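Local coordinates for tRNA (adenine-N(1)-)-methyltransferase (Thermus thermophilus, PDB 2PWY) that catalyses the S-adenosyl-L-methionine-dependent methylation of adenosine 58 in tRNA to N(1)-methyladenosine, at the S-adenosyl-L-homocysteine site. Residues are numbered along the deposited sequence; one frame, centred on the assembly and turned at random.

The S-adenosyl-L-homocysteine site. Residues 77-80, 104-110, 127-130, 133, 155-158, 173-174, 180. With SAH (S-adenosyl-L-homocysteine), chain B.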
# COMPACT_ATOMS: atom_id res chain seq x y z
N ALA A 77 -28.24 -0.08 5.28
CA ALA A 77 -27.13 0.47 4.50
C ALA A 77 -25.79 0.20 5.20
O ALA A 77 -25.66 0.38 6.40
CB ALA A 77 -27.34 1.97 4.30
N THR A 78 -24.80 -0.27 4.44
CA THR A 78 -23.47 -0.48 5.01
C THR A 78 -22.86 0.85 5.49
O THR A 78 -22.80 1.83 4.73
CB THR A 78 -22.54 -1.22 4.03
OG1 THR A 78 -23.14 -2.47 3.64
CG2 THR A 78 -21.18 -1.50 4.67
N PRO A 79 -22.42 0.91 6.76
CA PRO A 79 -21.87 2.17 7.24
C PRO A 79 -20.50 2.46 6.64
O PRO A 79 -19.80 1.54 6.20
CB PRO A 79 -21.74 1.99 8.76
CG PRO A 79 -22.01 0.56 9.04
CD PRO A 79 -22.41 -0.15 7.80
N THR A 80 -20.14 3.74 6.64
CA THR A 80 -18.78 4.17 6.33
C THR A 80 -17.80 3.41 7.22
O THR A 80 -18.04 3.26 8.42
CB THR A 80 -18.64 5.68 6.61
OG1 THR A 80 -19.69 6.39 5.92
CG2 THR A 80 -17.28 6.21 6.17
N GLY A 104 -26.07 10.42 2.79
CA GLY A 104 -27.30 10.04 3.50
C GLY A 104 -27.00 9.48 4.88
O GLY A 104 -25.93 8.89 5.08
N THR A 105 -27.91 9.66 5.84
CA THR A 105 -27.70 9.14 7.20
C THR A 105 -27.30 7.66 7.17
O THR A 105 -26.40 7.23 7.92
CB THR A 105 -28.94 9.36 8.11
OG1 THR A 105 -29.47 10.67 7.87
CG2 THR A 105 -28.56 9.23 9.58
N GLY A 106 -27.95 6.88 6.31
CA GLY A 106 -27.62 5.47 6.12
C GLY A 106 -27.95 4.66 7.35
O GLY A 106 -29.13 4.47 7.67
N SER A 107 -26.91 4.16 8.03
CA SER A 107 -27.07 3.42 9.30
C SER A 107 -26.50 4.18 10.50
O SER A 107 -26.44 3.65 11.60
CB SER A 107 -26.44 2.03 9.19
OG SER A 107 -27.22 1.25 8.28
N GLY A 108 -26.10 5.44 10.26
CA GLY A 108 -25.64 6.32 11.34
C GLY A 108 -24.18 6.18 11.75
O GLY A 108 -23.76 6.78 12.74
N GLY A 109 -23.39 5.43 10.99
CA GLY A 109 -21.98 5.23 11.34
C GLY A 109 -21.21 6.53 11.24
O GLY A 109 -20.61 6.99 12.21
N LEU A 110 -21.21 7.12 10.04
CA LEU A 110 -20.54 8.42 9.85
C LEU A 110 -21.19 9.49 10.75
O LEU A 110 -20.50 10.33 11.32
CB LEU A 110 -20.57 8.83 8.37
CG LEU A 110 -19.86 10.15 8.04
CD1 LEU A 110 -18.43 10.16 8.58
CD2 LEU A 110 -19.93 10.48 6.53
N TYR A 127 -29.54 14.07 6.48
CA TYR A 127 -30.68 13.76 5.60
C TYR A 127 -30.64 12.33 5.12
O TYR A 127 -29.59 11.83 4.75
CB TYR A 127 -30.71 14.69 4.37
CG TYR A 127 -31.15 16.07 4.75
CD1 TYR A 127 -32.45 16.50 4.49
CD2 TYR A 127 -30.29 16.94 5.43
CE1 TYR A 127 -32.87 17.77 4.87
CE2 TYR A 127 -30.71 18.20 5.82
CZ TYR A 127 -32.00 18.60 5.55
OH TYR A 127 -32.41 19.86 5.95
N GLU A 128 -31.81 11.68 5.12
CA GLU A 128 -31.91 10.32 4.61
C GLU A 128 -33.24 10.14 3.88
O GLU A 128 -34.29 10.39 4.46
CB GLU A 128 -31.79 9.32 5.78
CG GLU A 128 -32.11 7.86 5.43
CD GLU A 128 -31.28 7.32 4.29
OE1 GLU A 128 -30.02 7.28 4.40
OE2 GLU A 128 -31.88 6.91 3.27
N ALA A 129 -33.17 9.69 2.63
CA ALA A 129 -34.35 9.54 1.75
C ALA A 129 -35.22 8.34 2.09
O ALA A 129 -36.44 8.35 1.84
CB ALA A 129 -33.91 9.47 0.29
N ARG A 130 -34.61 7.29 2.63
CA ARG A 130 -35.32 6.02 2.84
C ARG A 130 -35.73 5.84 4.31
O ARG A 130 -34.87 5.77 5.19
CB ARG A 130 -34.46 4.85 2.36
CG ARG A 130 -34.18 4.88 0.86
CD ARG A 130 -33.28 3.74 0.42
NE ARG A 130 -33.95 2.44 0.55
CZ ARG A 130 -33.48 1.30 0.06
NH1 ARG A 130 -32.33 1.27 -0.61
NH2 ARG A 130 -34.17 0.18 0.23
N HIS A 133 -34.20 2.94 6.43
CA HIS A 133 -32.80 3.27 6.68
C HIS A 133 -32.71 4.28 7.82
O HIS A 133 -31.94 4.09 8.77
CB HIS A 133 -32.12 3.80 5.41
CG HIS A 133 -31.83 2.74 4.38
ND1 HIS A 133 -30.94 2.93 3.35
CD2 HIS A 133 -32.32 1.49 4.22
CE1 HIS A 133 -30.88 1.85 2.60
NE2 HIS A 133 -31.70 0.95 3.11
N GLY A 155 -35.99 12.65 3.87
CA GLY A 155 -36.12 13.30 2.57
C GLY A 155 -34.82 13.37 1.80
O GLY A 155 -33.75 13.06 2.33
N LYS A 156 -34.93 13.78 0.54
CA LYS A 156 -33.75 13.96 -0.30
C LYS A 156 -33.07 15.27 0.03
O LYS A 156 -33.73 16.30 0.23
CB LYS A 156 -34.15 13.93 -1.78
CG LYS A 156 -34.65 12.57 -2.25
CD LYS A 156 -35.43 12.69 -3.56
CE LYS A 156 -35.98 11.34 -4.03
NZ LYS A 156 -36.80 10.62 -2.98
N LEU A 157 -31.74 15.24 0.11
CA LEU A 157 -30.98 16.45 0.36
C LEU A 157 -31.28 17.52 -0.70
O LEU A 157 -31.36 18.69 -0.37
CB LEU A 157 -29.48 16.15 0.46
CG LEU A 157 -28.55 17.33 0.77
CD1 LEU A 157 -28.97 18.05 2.05
CD2 LEU A 157 -27.07 16.93 0.82
N GLU A 158 -31.48 17.09 -1.96
CA GLU A 158 -31.81 18.00 -3.08
C GLU A 158 -32.97 18.94 -2.77
O GLU A 158 -33.10 20.01 -3.38
CB GLU A 158 -32.26 17.23 -4.33
CG GLU A 158 -31.26 16.39 -5.00
CD GLU A 158 -31.26 14.98 -4.49
OE1 GLU A 158 -31.22 14.78 -3.26
OE2 GLU A 158 -31.29 14.06 -5.34
N ASP A 173 -22.03 10.57 1.75
CA ASP A 173 -21.87 9.16 1.49
C ASP A 173 -23.17 8.72 0.82
O ASP A 173 -24.16 8.44 1.50
CB ASP A 173 -21.60 8.37 2.78
CG ASP A 173 -21.46 6.86 2.54
OD1 ASP A 173 -21.60 6.40 1.37
OD2 ASP A 173 -21.22 6.14 3.54
N LEU A 174 -23.15 8.71 -0.51
CA LEU A 174 -24.30 8.34 -1.33
C LEU A 174 -23.83 8.09 -2.77
O LEU A 174 -22.74 8.52 -3.16
CB LEU A 174 -25.42 9.41 -1.25
CG LEU A 174 -25.08 10.91 -1.06
CD1 LEU A 174 -24.31 11.42 -2.26
CD2 LEU A 174 -26.34 11.78 -0.85
N VAL A 180 -26.55 16.45 -5.55
CA VAL A 180 -26.72 17.30 -4.36
C VAL A 180 -25.72 18.46 -4.30
O VAL A 180 -25.66 19.19 -3.30
CB VAL A 180 -26.71 16.47 -3.02
CG1 VAL A 180 -27.75 15.37 -3.05
CG2 VAL A 180 -25.32 15.89 -2.71
N SAH B . -22.46 6.95 5.87
CA SAH B . -23.63 6.08 6.22
CB SAH B . -23.99 5.15 5.07
CG SAH B . -24.69 5.88 3.92
SD SAH B . -25.31 4.68 2.72
C SAH B . -23.29 5.30 7.48
O SAH B . -22.15 5.37 7.96
OXT SAH B . -24.15 4.62 8.05
C5' SAH B . -26.06 5.90 1.61
C4' SAH B . -27.44 6.36 2.10
O4' SAH B . -27.78 7.56 1.43
C3' SAH B . -28.59 5.39 1.83
O3' SAH B . -29.27 5.16 3.06
C2' SAH B . -29.48 6.11 0.81
O2' SAH B . -30.86 5.89 1.00
C1' SAH B . -29.17 7.56 1.11
N9 SAH B . -29.28 8.53 0.01
C8 SAH B . -28.79 8.40 -1.26
N7 SAH B . -29.03 9.56 -1.91
C5 SAH B . -29.63 10.44 -1.07
C6 SAH B . -30.09 11.75 -1.22
N6 SAH B . -29.96 12.40 -2.39
N1 SAH B . -30.67 12.37 -0.13
C2 SAH B . -30.81 11.72 1.07
N3 SAH B . -30.37 10.42 1.21
C4 SAH B . -29.78 9.80 0.15
O HOH W 1 -23.29 9.57 5.54
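S-Adenosyl-L-homocysteine (SAH), the product left after methyl transfer, lies largely buried in the class I methyltransferase pocket, bonded at its amino and carboxylate groups, ribose diol and adenine edge. Glu128 exemplifies a general device of this fold, an acidic residue ending a strand (123-128) that grips the ribose. Its CG is anti to the backbone N (chi1 171°), and a bend at chi2 brings the carboxylate to the diol. Glu128 OE1 takes SAH O3' at 2.6 Å from above the carboxylate plane. Glu128 OE2 receives SAH O2' at 2.7 Å on its syn lone pair. Gly106 N and Arg130 N fill the anti lone pairs, fixing the carboxylate's rotation. His133 ND1 meets SAH O3' at 2.8 Å, nearly straight. An alanine in place of Glu128 would probably loosen the ribose and the glycine-rich loop together. In that GxGxxG loop, Ser107 N and Gly109 N bind SAH OXT; Leu110 N, from helix 109-118, and Thr80 N, from a separate segment, donate to SAH O. Asp173 OD2 receives SAH N from above its plane and Thr80 OG1 on its anti lone pair; water links SAH N to Gly104 O. Leu157 N and Glu158 OE1 read adenine N1 and N6, while Leu174 CD2 covers the adenine's five-membered ring, a CH-pi contact. Around the thioether, contacts are few and apolar, as from Ala77 CB to SAH SD (3.7 Å). The same pocket binds S-adenosyl-L-methionine, the methyl donor for N1 of adenosine 58.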